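Side-chain contacts in Serine/threonine-protein kinase Tel1 (Chaetomium thermophilum, PDB 6SKY), which is a protein kinase that probably phosphorylates serines and threonines followed by glutamine, activating checkpoint signalling in response to DNA damage: residues 2129-2134 with 2170-2175; 2163-2168 with 2182-2187; 2617-2622 with 2854-2859. All coordinates share one frame; numbering follows the deposited sequence.

Contact 1 (2129-2134 with 2170-2175); sequences QILSCR and DIFRFH
Leu2131 turns its CG away from its own carbonyl carbon (chi1 -75°), which carries CD1 to the ring of Phe2172, a residue whose CG is likewise anti to its carbonyl carbon (chi1 -79°). The two side chains come from opposite directions between helices 2124-2143 and 2154-2174, successive helices of the FAT-domain alpha solenoid. The nearest CA atoms of the two segments, those of Leu2131 and Ile2171, are 9.1 Å apart. The leucine branch CD1 settles over one face of the Phe2172 ring, 4.0 Å from the centroid and 22° off the ring normal, which meets the definition of a CH-pi contact. Its offset toward the rim is evident from the closest ring atom, CZ, 3.7 Å from Leu2131 CD1. The same methyl meets Ile2171, whose branch CG2 lies 3.9 Å from Leu2131 CD1. All three residues are buried, and no hydrogen bond crosses between the segments. Helix 2102-2119 adds Ser2116 and Met2119 against Ile2171. Arg2134, one turn on from Leu2131, is in cation-pi contact with Phe2112; the other leucine branch, CD2, lies over one face of the Arg2134 guanidinium, 3.6 Å above the plane and displaced toward the rim.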
ATOM      1  N   GLN A2129      25.087   4.409  -6.914  1.00 20.61           N
ATOM      2  CA  GLN A2129      26.071   4.932  -7.855  1.00 20.61           C
ATOM      3  C   GLN A2129      27.155   3.906  -8.162  1.00 20.61           C
ATOM      4  O   GLN A2129      27.451   3.624  -9.333  1.00 20.61           O
ATOM      5  CB  GLN A2129      26.670   6.201  -7.278  1.00 20.61           C
ATOM      6  CG  GLN A2129      27.786   6.783  -8.063  1.00 20.61           C
ATOM      7  CD  GLN A2129      28.239   8.085  -7.487  1.00 20.61           C
ATOM      8  OE1 GLN A2129      27.585   8.647  -6.624  1.00 20.61           O
ATOM      9  NE2 GLN A2129      29.363   8.574  -7.953  1.00 20.61           N
ATOM     10  N   ILE A2130      27.756   3.332  -7.121  1.00 18.77           N
ATOM     11  CA  ILE A2130      28.820   2.359  -7.325  1.00 18.77           C
ATOM     12  C   ILE A2130      28.311   1.151  -8.094  1.00 18.77           C
ATOM     13  O   ILE A2130      28.992   0.636  -8.985  1.00 18.77           O
ATOM     14  CB  ILE A2130      29.428   1.953  -5.973  1.00 18.77           C
ATOM     15  CG1 ILE A2130      30.130   3.140  -5.340  1.00 18.77           C
ATOM     16  CG2 ILE A2130      30.409   0.839  -6.144  1.00 18.77           C
ATOM     17  CD1 ILE A2130      30.725   2.820  -4.018  1.00 18.77           C
ATOM     18  N   LEU A2131      27.104   0.689  -7.785  1.00 18.11           N
ATOM     19  CA  LEU A2131      26.616  -0.532  -8.409  1.00 18.11           C
ATOM     20  C   LEU A2131      26.249  -0.314  -9.871  1.00 18.11           C
ATOM     21  O   LEU A2131      26.484  -1.192 -10.711  1.00 18.11           O
ATOM     22  CB  LEU A2131      25.433  -1.070  -7.623  1.00 18.11           C
ATOM     23  CG  LEU A2131      25.780  -1.736  -6.301  1.00 18.11           C
ATOM     24  CD1 LEU A2131      24.532  -2.249  -5.661  1.00 18.11           C
ATOM     25  CD2 LEU A2131      26.743  -2.855  -6.513  1.00 18.11           C
ATOM     26  N   SER A2132      25.686   0.847 -10.205  1.00 18.81           N
ATOM     27  CA  SER A2132      25.393   1.126 -11.605  1.00 18.81           C
ATOM     28  C   SER A2132      26.669   1.240 -12.423  1.00 18.81           C
ATOM     29  O   SER A2132      26.754   0.700 -13.538  1.00 18.81           O
ATOM     30  CB  SER A2132      24.578   2.399 -11.729  1.00 18.81           C
ATOM     31  OG  SER A2132      25.402   3.519 -11.551  1.00 18.81           O
ATOM     32  N   CYS A2133      27.679   1.928 -11.891  1.00 20.48           N
ATOM     33  CA  CYS A2133      28.941   2.004 -12.616  1.00 20.48           C
ATOM     34  C   CYS A2133      29.582   0.632 -12.766  1.00 20.48           C
ATOM     35  O   CYS A2133      30.206   0.348 -13.788  1.00 20.48           O
ATOM     36  CB  CYS A2133      29.887   2.972 -11.927  1.00 20.48           C
ATOM     37  SG  CYS A2133      29.511   4.690 -12.232  1.00 20.48           S
ATOM     38  N   ARG A2134      29.441  -0.235 -11.765  1.00 19.67           N
ATOM     39  CA  ARG A2134      30.002  -1.578 -11.870  1.00 19.67           C
ATOM     40  C   ARG A2134      29.314  -2.383 -12.959  1.00 19.67           C
ATOM     41  O   ARG A2134      29.956  -3.166 -13.667  1.00 19.67           O
ATOM     42  CB  ARG A2134      29.888  -2.291 -10.531  1.00 19.67           C
ATOM     43  CG  ARG A2134      30.468  -3.670 -10.522  1.00 19.67           C
ATOM     44  CD  ARG A2134      29.981  -4.447  -9.339  1.00 19.67           C
ATOM     45  NE  ARG A2134      30.518  -3.934  -8.089  1.00 19.67           N
ATOM     46  CZ  ARG A2134      30.196  -4.410  -6.895  1.00 19.67           C
ATOM     47  NH1 ARG A2134      30.731  -3.891  -5.808  1.00 19.67           N
ATOM     48  NH2 ARG A2134      29.336  -5.406  -6.790  1.00 19.67           N
ATOM     49  N   ASP A2170      20.858  -8.985  -5.232  1.00 24.46           N
ATOM     50  CA  ASP A2170      20.735  -9.191  -3.785  1.00 24.46           C
ATOM     51  C   ASP A2170      20.809  -7.869  -3.028  1.00 24.46           C
ATOM     52  O   ASP A2170      19.961  -7.570  -2.168  1.00 24.46           O
ATOM     53  CB  ASP A2170      21.826 -10.126  -3.281  1.00 24.46           C
ATOM     54  CG  ASP A2170      21.881 -11.416  -4.040  1.00 24.46           C
ATOM     55  OD1 ASP A2170      21.003 -11.646  -4.889  1.00 24.46           O
ATOM     56  OD2 ASP A2170      22.814 -12.206  -3.799  1.00 24.46           O
ATOM     57  N   ILE A2171      21.834  -7.066  -3.326  1.00 22.25           N
ATOM     58  CA  ILE A2171      22.012  -5.809  -2.598  1.00 22.25           C
ATOM     59  C   ILE A2171      20.802  -4.905  -2.780  1.00 22.25           C
ATOM     60  O   ILE A2171      20.279  -4.345  -1.815  1.00 22.25           O
ATOM     61  CB  ILE A2171      23.303  -5.100  -3.033  1.00 22.25           C
ATOM     62  CG1 ILE A2171      24.507  -5.971  -2.740  1.00 22.25           C
ATOM     63  CG2 ILE A2171      23.449  -3.816  -2.294  1.00 22.25           C
ATOM     64  CD1 ILE A2171      25.737  -5.521  -3.426  1.00 22.25           C
ATOM     65  N   PHE A2172      20.345  -4.736  -4.018  1.00 22.01           N
ATOM     66  CA  PHE A2172      19.196  -3.876  -4.275  1.00 22.01           C
ATOM     67  C   PHE A2172      17.933  -4.417  -3.640  1.00 22.01           C
ATOM     68  O   PHE A2172      17.022  -3.648  -3.332  1.00 22.01           O
ATOM     69  CB  PHE A2172      18.977  -3.713  -5.773  1.00 22.01           C
ATOM     70  CG  PHE A2172      19.900  -2.739  -6.414  1.00 22.01           C
ATOM     71  CD1 PHE A2172      20.122  -1.513  -5.847  1.00 22.01           C
ATOM     72  CD2 PHE A2172      20.557  -3.058  -7.578  1.00 22.01           C
ATOM     73  CE1 PHE A2172      20.974  -0.624  -6.429  1.00 22.01           C
ATOM     74  CE2 PHE A2172      21.407  -2.174  -8.160  1.00 22.01           C
ATOM     75  CZ  PHE A2172      21.619  -0.955  -7.587  1.00 22.01           C
ATOM     76  N   ARG A2173      17.835  -5.731  -3.469  1.00 24.04           N
ATOM     77  CA  ARG A2173      16.666  -6.277  -2.804  1.00 24.04           C
ATOM     78  C   ARG A2173      16.633  -5.883  -1.340  1.00 24.04           C
ATOM     79  O   ARG A2173      15.571  -5.531  -0.820  1.00 24.04           O
ATOM     80  CB  ARG A2173      16.629  -7.790  -2.953  1.00 24.04           C
ATOM     81  CG  ARG A2173      15.370  -8.412  -2.417  1.00 24.04           C
ATOM     82  CD  ARG A2173      15.097  -9.757  -3.048  1.00 24.04           C
ATOM     83  NE  ARG A2173      15.018  -9.686  -4.500  1.00 24.04           N
ATOM     84  CZ  ARG A2173      15.888 -10.268  -5.310  1.00 24.04           C
ATOM     85  NH1 ARG A2173      15.753 -10.163  -6.623  1.00 24.04           N
ATOM     86  NH2 ARG A2173      16.893 -10.966  -4.803  1.00 24.04           N
ATOM     87  N   PHE A2174      17.775  -5.923  -0.647  1.00 25.56           N
ATOM     88  CA  PHE A2174      17.726  -5.538   0.764  1.00 25.56           C
ATOM     89  C   PHE A2174      17.320  -4.078   0.949  1.00 25.56           C
ATOM     90  O   PHE A2174      16.683  -3.732   1.946  1.00 25.56           O
ATOM     91  CB  PHE A2174      19.050  -5.791   1.470  1.00 25.56           C
ATOM     92  CG  PHE A2174      19.028  -5.387   2.921  1.00 25.56           C
ATOM     93  CD1 PHE A2174      18.472  -6.215   3.874  1.00 25.56           C
ATOM     94  CD2 PHE A2174      19.526  -4.167   3.328  1.00 25.56           C
ATOM     95  CE1 PHE A2174      18.431  -5.840   5.201  1.00 25.56           C
ATOM     96  CE2 PHE A2174      19.486  -3.792   4.654  1.00 25.56           C
ATOM     97  CZ  PHE A2174      18.940  -4.629   5.589  1.00 25.56           C
ATOM     98  N   HIS A2175      17.689  -3.203   0.026  1.00 22.26           N
ATOM     99  CA  HIS A2175      17.325  -1.798   0.146  1.00 22.26           C
ATOM    100  C   HIS A2175      15.885  -1.515  -0.238  1.00 22.26           C
ATOM    101  O   HIS A2175      15.480  -0.352  -0.209  1.00 22.26           O
ATOM    102  CB  HIS A2175      18.233  -0.932  -0.723  1.00 22.26           C
ATOM    103  CG  HIS A2175      19.546  -0.603  -0.095  1.00 22.26           C
ATOM    104  ND1 HIS A2175      20.505  -1.552   0.163  1.00 22.26           N
ATOM    105  CD2 HIS A2175      20.064   0.574   0.316  1.00 22.26           C
ATOM    106  CE1 HIS A2175      21.555  -0.976   0.713  1.00 22.26           C
ATOM    107  NE2 HIS A2175      21.313   0.316   0.814  1.00 22.26           N
TER

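Contact 2 (2163-2168 with 2182-2187); sequences RGMLLS and LNLSTA
Met2165 and Leu2184 have the nearest CA atoms of two nearly antiparallel helical segments, 7.0 Å apart. The axes of 2163-2168 and 2182-2187 run at 156° to each other and come within 10.1 Å, room enough for side chains to fill the interface. Leu2184 divides its two methyls between partners one helical turn apart. Its CD2 lies 3.7 Å from Met2165 CG, the two side chains passing at an angle, while CD1 reaches 3.8 Å from Ser2168 CB. The methionine bends at its last torsion (chi3 141°), and its terminal CE ends 3.8 Å from Ala2187 CB, extending the apolar contact by a turn of helix 2178-2189. The serine meets Leu2184 through carbon, while its hydroxyl turns back on its own helix: Ser2168 OG donates to Gly2164 O at 3.2 Å, and the backbone N of Ser2168 reaches that carbonyl from the opposite face. Beyond the pair, Ala1961 of the second subunit packs on Thr2186, and Arg1968 of that subunit on Ala2187. Two consecutive helices folded back on each other through a short connection form a helical hairpin, characteristic of the alpha solenoid of FAT domains.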
ATOM      1  N   ARG A2163      27.344 -13.006 -12.872  1.00 26.99           N
ATOM      2  CA  ARG A2163      27.512 -13.115 -11.428  1.00 26.99           C
ATOM      3  C   ARG A2163      27.493 -11.752 -10.745  1.00 26.99           C
ATOM      4  O   ARG A2163      26.883 -11.593  -9.679  1.00 26.99           O
ATOM      5  CB  ARG A2163      28.802 -13.849 -11.112  1.00 26.99           C
ATOM      6  CG  ARG A2163      28.813 -15.269 -11.575  1.00 26.99           C
ATOM      7  CD  ARG A2163      29.577 -16.101 -10.597  1.00 26.99           C
ATOM      8  NE  ARG A2163      29.756 -17.469 -11.054  1.00 26.99           N
ATOM      9  CZ  ARG A2163      30.853 -17.914 -11.653  1.00 26.99           C
ATOM     10  NH1 ARG A2163      30.932 -19.180 -12.035  1.00 26.99           N
ATOM     11  NH2 ARG A2163      31.872 -17.094 -11.869  1.00 26.99           N
ATOM     12  N   GLY A2164      28.162 -10.758 -11.330  1.00 22.74           N
ATOM     13  CA  GLY A2164      28.112  -9.422 -10.762  1.00 22.74           C
ATOM     14  C   GLY A2164      26.706  -8.862 -10.718  1.00 22.74           C
ATOM     15  O   GLY A2164      26.314  -8.212  -9.744  1.00 22.74           O
ATOM     16  N   MET A2165      25.920  -9.117 -11.762  1.00 25.79           N
ATOM     17  CA  MET A2165      24.541  -8.640 -11.773  1.00 25.79           C
ATOM     18  C   MET A2165      23.701  -9.309 -10.693  1.00 25.79           C
ATOM     19  O   MET A2165      22.888  -8.650 -10.037  1.00 25.79           O
ATOM     20  CB  MET A2165      23.921  -8.875 -13.140  1.00 25.79           C
ATOM     21  CG  MET A2165      24.142  -7.761 -14.126  1.00 25.79           C
ATOM     22  SD  MET A2165      23.634  -8.236 -15.782  1.00 25.79           S
ATOM     23  CE  MET A2165      22.906  -6.713 -16.344  1.00 25.79           C
ATOM     24  N   LEU A2166      23.867 -10.615 -10.496  1.00 23.10           N
ATOM     25  CA  LEU A2166      23.085 -11.291  -9.464  1.00 23.10           C
ATOM     26  C   LEU A2166      23.450 -10.788  -8.071  1.00 23.10           C
ATOM     27  O   LEU A2166      22.581 -10.643  -7.195  1.00 23.10           O
ATOM     28  CB  LEU A2166      23.280 -12.798  -9.574  1.00 23.10           C
ATOM     29  CG  LEU A2166      22.783 -13.423 -10.877  1.00 23.10           C
ATOM     30  CD1 LEU A2166      23.142 -14.874 -10.954  1.00 23.10           C
ATOM     31  CD2 LEU A2166      21.302 -13.258 -11.002  1.00 23.10           C
ATOM     32  N   LEU A2167      24.729 -10.490  -7.858  1.00 24.04           N
ATOM     33  CA  LEU A2167      25.162  -9.883  -6.602  1.00 24.04           C
ATOM     34  C   LEU A2167      24.493  -8.530  -6.377  1.00 24.04           C
ATOM     35  O   LEU A2167      23.970  -8.242  -5.287  1.00 24.04           O
ATOM     36  CB  LEU A2167      26.677  -9.758  -6.638  1.00 24.04           C
ATOM     37  CG  LEU A2167      27.538  -9.293  -5.484  1.00 24.04           C
ATOM     38  CD1 LEU A2167      27.350 -10.180  -4.295  1.00 24.04           C
ATOM     39  CD2 LEU A2167      28.955  -9.359  -5.965  1.00 24.04           C
ATOM     40  N   SER A2168      24.494  -7.680  -7.404  1.00 23.25           N
ATOM     41  CA  SER A2168      23.825  -6.392  -7.277  1.00 23.25           C
ATOM     42  C   SER A2168      22.340  -6.556  -7.015  1.00 23.25           C
ATOM     43  O   SER A2168      21.735  -5.712  -6.357  1.00 23.25           O
ATOM     44  CB  SER A2168      24.034  -5.554  -8.529  1.00 23.25           C
ATOM     45  OG  SER A2168      25.399  -5.266  -8.727  1.00 23.25           O
ATOM     46  N   LEU A2182      13.912  -4.561 -10.887  1.00 22.57           N
ATOM     47  CA  LEU A2182      13.216  -4.746 -12.154  1.00 22.57           C
ATOM     48  C   LEU A2182      14.146  -4.505 -13.336  1.00 22.57           C
ATOM     49  O   LEU A2182      14.203  -5.311 -14.271  1.00 22.57           O
ATOM     50  CB  LEU A2182      12.021  -3.805 -12.204  1.00 22.57           C
ATOM     51  CG  LEU A2182      10.792  -4.187 -12.999  1.00 22.57           C
ATOM     52  CD1 LEU A2182      10.475  -5.627 -12.759  1.00 22.57           C
ATOM     53  CD2 LEU A2182       9.673  -3.330 -12.526  1.00 22.57           C
ATOM     54  N   ASN A2183      14.883  -3.393 -13.309  1.00 21.01           N
ATOM     55  CA  ASN A2183      15.862  -3.091 -14.347  1.00 21.01           C
ATOM     56  C   ASN A2183      16.879  -4.206 -14.491  1.00 21.01           C
ATOM     57  O   ASN A2183      17.184  -4.646 -15.605  1.00 21.01           O
ATOM     58  CB  ASN A2183      16.575  -1.788 -14.025  1.00 21.01           C
ATOM     59  CG  ASN A2183      15.720  -0.585 -14.248  1.00 21.01           C
ATOM     60  OD1 ASN A2183      14.833  -0.589 -15.083  1.00 21.01           O
ATOM     61  ND2 ASN A2183      15.993   0.469 -13.512  1.00 21.01           N
ATOM     62  N   LEU A2184      17.429  -4.672 -13.369  1.00 21.18           N
ATOM     63  CA  LEU A2184      18.459  -5.697 -13.418  1.00 21.18           C
ATOM     64  C   LEU A2184      17.925  -7.010 -13.959  1.00 21.18           C
ATOM     65  O   LEU A2184      18.591  -7.662 -14.763  1.00 21.18           O
ATOM     66  CB  LEU A2184      19.054  -5.905 -12.036  1.00 21.18           C
ATOM     67  CG  LEU A2184      20.339  -5.144 -11.777  1.00 21.18           C
ATOM     68  CD1 LEU A2184      20.736  -5.311 -10.351  1.00 21.18           C
ATOM     69  CD2 LEU A2184      21.413  -5.669 -12.678  1.00 21.18           C
ATOM     70  N   SER A2185      16.738  -7.429 -13.529  1.00 23.13           N
ATOM     71  CA  SER A2185      16.238  -8.711 -14.000  1.00 23.13           C
ATOM     72  C   SER A2185      15.842  -8.648 -15.463  1.00 23.13           C
ATOM     73  O   SER A2185      16.021  -9.629 -16.186  1.00 23.13           O
ATOM     74  CB  SER A2185      15.075  -9.180 -13.141  1.00 23.13           C
ATOM     75  OG  SER A2185      13.866  -8.609 -13.561  1.00 23.13           O
ATOM     76  N   THR A2186      15.348  -7.505 -15.938  1.00 23.89           N
ATOM     77  CA  THR A2186      15.080  -7.373 -17.366  1.00 23.89           C
ATOM     78  C   THR A2186      16.368  -7.442 -18.177  1.00 23.89           C
ATOM     79  O   THR A2186      16.455  -8.169 -19.176  1.00 23.89           O
ATOM     80  CB  THR A2186      14.356  -6.066 -17.647  1.00 23.89           C
ATOM     81  OG1 THR A2186      13.161  -6.007 -16.872  1.00 23.89           O
ATOM     82  CG2 THR A2186      13.986  -6.007 -19.084  1.00 23.89           C
ATOM     83  N   ALA A2187      17.381  -6.683 -17.763  1.00 25.30           N
ATOM     84  CA  ALA A2187      18.651  -6.697 -18.471  1.00 25.30           C
ATOM     85  C   ALA A2187      19.321  -8.059 -18.416  1.00 25.30           C
ATOM     86  O   ALA A2187      20.079  -8.404 -19.321  1.00 25.30           O
ATOM     87  CB  ALA A2187      19.573  -5.633 -17.896  1.00 25.30           C
TER

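Contact 3 (2617-2622 with 2854-2859); sequences RQDAIM and PVRMAK. Residues 2854, 2855, 2856, 2857, 2858, 2859 of segment 2854-2859 come from a tag, linker or insertion.
Electrostatics carry this contact: Asp2619, on helix 2616-2632, faces Arg2856, a residue of an inserted segment rather than of the natural sequence. The salt bridge is long, with Arg2856 NH1 3.4 Å from Asp2619 OD1, and the hydrogen bond within it is weak despite a fairly straight N-H...O angle of 160°. Arg2856 NH2 is more distant, 4.0 Å from Asp2619 OD1, so the pairing is single rather than bidentate. The oxygen does lie at the guanidinium edge, near its plane, yet carboxylate and guanidinium planes stand 55° apart. Reach comes from the arginine: CG is anti to the backbone N (chi1 -172°), and the chain, extended to NE, carries the guanidinium to Asp2619. The two segments bury just 75 Å² against each other.

A second ionic contact gives the guanidinium its stronger partner. Arg2856 NH2 forms a salt bridge with OD1 of Asp2779, a magnesium ligand, so the guanidinium pairs with two carboxylates. Elsewhere on helix 2616-2632, Arg2617 forms a salt bridge with Asp2845, and Gln2618 and Met2622 touch Tyr2848. With magnesium about 7 Å and the bound nucleotide analogue about 8 Å from the Arg2856 side chain, and Asp2779 in direct contact with it, this ionic bridge lies beside the ATP-metal site of a PI3/PI4-kinase-family kinase domain.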
ATOM      1  N   ARG A2617      17.018 -10.134  40.451  1.00 34.93           N
ATOM      2  CA  ARG A2617      16.710 -11.076  39.387  1.00 34.93           C
ATOM      3  C   ARG A2617      15.649 -10.520  38.450  1.00 34.93           C
ATOM      4  O   ARG A2617      15.687 -10.791  37.248  1.00 34.93           O
ATOM      5  CB  ARG A2617      16.275 -12.413  39.968  1.00 34.93           C
ATOM      6  CG  ARG A2617      16.552 -13.561  39.048  1.00 34.93           C
ATOM      7  CD  ARG A2617      15.761 -14.774  39.435  1.00 34.93           C
ATOM      8  NE  ARG A2617      16.113 -15.915  38.602  1.00 34.93           N
ATOM      9  CZ  ARG A2617      15.432 -16.298  37.531  1.00 34.93           C
ATOM     10  NH1 ARG A2617      15.831 -17.348  36.836  1.00 34.93           N
ATOM     11  NH2 ARG A2617      14.353 -15.637  37.157  1.00 34.93           N
ATOM     12  N   GLN A2618      14.718  -9.723  38.967  1.00 34.92           N
ATOM     13  CA  GLN A2618      13.798  -8.998  38.102  1.00 34.92           C
ATOM     14  C   GLN A2618      14.552  -8.089  37.144  1.00 34.92           C
ATOM     15  O   GLN A2618      14.297  -8.087  35.934  1.00 34.92           O
ATOM     16  CB  GLN A2618      12.825  -8.182  38.947  1.00 34.92           C
ATOM     17  CG  GLN A2618      11.965  -9.002  39.872  1.00 34.92           C
ATOM     18  CD  GLN A2618      11.038  -9.921  39.125  1.00 34.92           C
ATOM     19  OE1 GLN A2618      11.184 -11.137  39.172  1.00 34.92           O
ATOM     20  NE2 GLN A2618      10.078  -9.344  38.427  1.00 34.92           N
ATOM     21  N   ASP A2619      15.490  -7.305  37.676  1.00 33.15           N
ATOM     22  CA  ASP A2619      16.260  -6.386  36.853  1.00 33.15           C
ATOM     23  C   ASP A2619      17.093  -7.124  35.821  1.00 33.15           C
ATOM     24  O   ASP A2619      17.214  -6.670  34.682  1.00 33.15           O
ATOM     25  CB  ASP A2619      17.153  -5.520  37.730  1.00 33.15           C
ATOM     26  CG  ASP A2619      16.372  -4.522  38.554  1.00 33.15           C
ATOM     27  OD1 ASP A2619      15.136  -4.645  38.628  1.00 33.15           O
ATOM     28  OD2 ASP A2619      16.994  -3.606  39.127  1.00 33.15           O
ATOM     29  N   ALA A2620      17.666  -8.269  36.192  1.00 26.81           N
ATOM     30  CA  ALA A2620      18.506  -9.014  35.261  1.00 26.81           C
ATOM     31  C   ALA A2620      17.683  -9.655  34.153  1.00 26.81           C
ATOM     32  O   ALA A2620      18.068  -9.613  32.977  1.00 26.81           O
ATOM     33  CB  ALA A2620      19.297 -10.073  36.014  1.00 26.81           C
ATOM     34  N   ILE A2621      16.544 -10.249  34.507  1.00 27.25           N
ATOM     35  CA  ILE A2621      15.648 -10.812  33.507  1.00 27.25           C
ATOM     36  C   ILE A2621      15.186  -9.739  32.535  1.00 27.25           C
ATOM     37  O   ILE A2621      15.172  -9.946  31.316  1.00 27.25           O
ATOM     38  CB  ILE A2621      14.456 -11.494  34.197  1.00 27.25           C
ATOM     39  CG1 ILE A2621      14.898 -12.755  34.918  1.00 27.25           C
ATOM     40  CG2 ILE A2621      13.416 -11.844  33.198  1.00 27.25           C
ATOM     41  CD1 ILE A2621      15.272 -13.845  33.998  1.00 27.25           C
ATOM     42  N   MET A2622      14.801  -8.574  33.045  1.00 26.87           N
ATOM     43  CA  MET A2622      14.299  -7.552  32.142  1.00 26.87           C
ATOM     44  C   MET A2622      15.408  -6.933  31.308  1.00 26.87           C
ATOM     45  O   MET A2622      15.170  -6.566  30.156  1.00 26.87           O
ATOM     46  CB  MET A2622      13.546  -6.484  32.918  1.00 26.87           C
ATOM     47  CG  MET A2622      12.200  -6.956  33.405  1.00 26.87           C
ATOM     48  SD  MET A2622      11.377  -8.035  32.220  1.00 26.87           S
ATOM     49  CE  MET A2622      10.960  -6.885  30.923  1.00 26.87           C
ATOM     50  N   PRO A2854       4.478  -6.231  47.584  1.00 73.74           N
ATOM     51  CA  PRO A2854       4.334  -5.002  48.383  1.00 73.74           C
ATOM     52  C   PRO A2854       5.624  -4.513  49.011  1.00 73.74           C
ATOM     53  O   PRO A2854       5.686  -3.351  49.426  1.00 73.74           O
ATOM     54  CB  PRO A2854       3.310  -5.399  49.451  1.00 73.74           C
ATOM     55  CG  PRO A2854       2.543  -6.513  48.836  1.00 73.74           C
ATOM     56  CD  PRO A2854       3.541  -7.278  48.018  1.00 73.74           C
ATOM     57  N   VAL A2855       6.660  -5.348  49.085  1.00 72.44           N
ATOM     58  CA  VAL A2855       7.945  -4.888  49.606  1.00 72.44           C
ATOM     59  C   VAL A2855       8.520  -3.800  48.706  1.00 72.44           C
ATOM     60  O   VAL A2855       8.809  -2.681  49.149  1.00 72.44           O
ATOM     61  CB  VAL A2855       8.914  -6.072  49.760  1.00 72.44           C
ATOM     62  CG1 VAL A2855       8.700  -6.750  51.098  1.00 72.44           C
ATOM     63  CG2 VAL A2855       8.703  -7.069  48.637  1.00 72.44           C
ATOM     64  N   ARG A2856       8.671  -4.102  47.415  1.00 64.87           N
ATOM     65  CA  ARG A2856       9.185  -3.087  46.505  1.00 64.87           C
ATOM     66  C   ARG A2856       8.157  -1.997  46.255  1.00 64.87           C
ATOM     67  O   ARG A2856       8.530  -0.845  46.015  1.00 64.87           O
ATOM     68  CB  ARG A2856       9.629  -3.716  45.187  1.00 64.87           C
ATOM     69  CG  ARG A2856      10.350  -2.737  44.275  1.00 64.87           C
ATOM     70  CD  ARG A2856      10.955  -3.416  43.062  1.00 64.87           C
ATOM     71  NE  ARG A2856      11.625  -2.456  42.191  1.00 64.87           N
ATOM     72  CZ  ARG A2856      12.371  -2.790  41.144  1.00 64.87           C
ATOM     73  NH1 ARG A2856      12.551  -4.066  40.837  1.00 64.87           N
ATOM     74  NH2 ARG A2856      12.941  -1.847  40.405  1.00 64.87           N
ATOM     75  N   MET A2857       6.867  -2.327  46.319  1.00 67.24           N
ATOM     76  CA  MET A2857       5.847  -1.297  46.167  1.00 67.24           C
ATOM     77  C   MET A2857       5.931  -0.263  47.280  1.00 67.24           C
ATOM     78  O   MET A2857       5.646   0.918  47.056  1.00 67.24           O
ATOM     79  CB  MET A2857       4.460  -1.932  46.122  1.00 67.24           C
ATOM     80  CG  MET A2857       3.334  -0.933  46.056  1.00 67.24           C
ATOM     81  SD  MET A2857       1.721  -1.693  45.827  1.00 67.24           S
ATOM     82  CE  MET A2857       1.838  -2.198  44.120  1.00 67.24           C
ATOM     83  N   ALA A2858       6.324  -0.678  48.482  1.00 71.31           N
ATOM     84  CA  ALA A2858       6.583   0.278  49.548  1.00 71.31           C
ATOM     85  C   ALA A2858       7.956   0.917  49.423  1.00 71.31           C
ATOM     86  O   ALA A2858       8.162   2.026  49.923  1.00 71.31           O
ATOM     87  CB  ALA A2858       6.451  -0.400  50.909  1.00 71.31           C
ATOM     88  N   LYS A2859       8.896   0.244  48.770  1.00 69.62           N
ATOM     89  CA  LYS A2859      10.198   0.841  48.515  1.00 69.62           C
ATOM     90  C   LYS A2859      10.177   1.856  47.378  1.00 69.62           C
ATOM     91  O   LYS A2859      11.162   2.580  47.202  1.00 69.62           O
ATOM     92  CB  LYS A2859      11.215  -0.260  48.208  1.00 69.62           C
ATOM     93  CG  LYS A2859      12.668   0.145  48.388  1.00 69.62           C
ATOM     94  CD  LYS A2859      13.593  -1.060  48.263  1.00 69.62           C
ATOM     95  CE  LYS A2859      15.045  -0.665  48.484  1.00 69.62           C
ATOM     96  NZ  LYS A2859      15.962  -1.830  48.361  1.00 69.62           N
TER

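Contacts 1 and 2 are neighbours in the FAT-domain solenoid, their centres 9 Å apart, and both use helix 2154-2174, which packs on helix 2124-2143 and on helix 2178-2189. Their four segments alternate along the chain, and the interfaces touch directly, with Phe2172 CD2 3.6 Å from Leu2184 CD1, so the packing of three successive helices meets around helix 2154-2174. Contact 3 comes later in sequence, in the kinase domain, with its centre 50 Å from that of contact 1 and 55 Å from that of contact 2. Its nearest atoms are about 25 Å from contact 1 and about 37 Å from contact 2, so these FAT contacts do not touch the one beside the nucleotide.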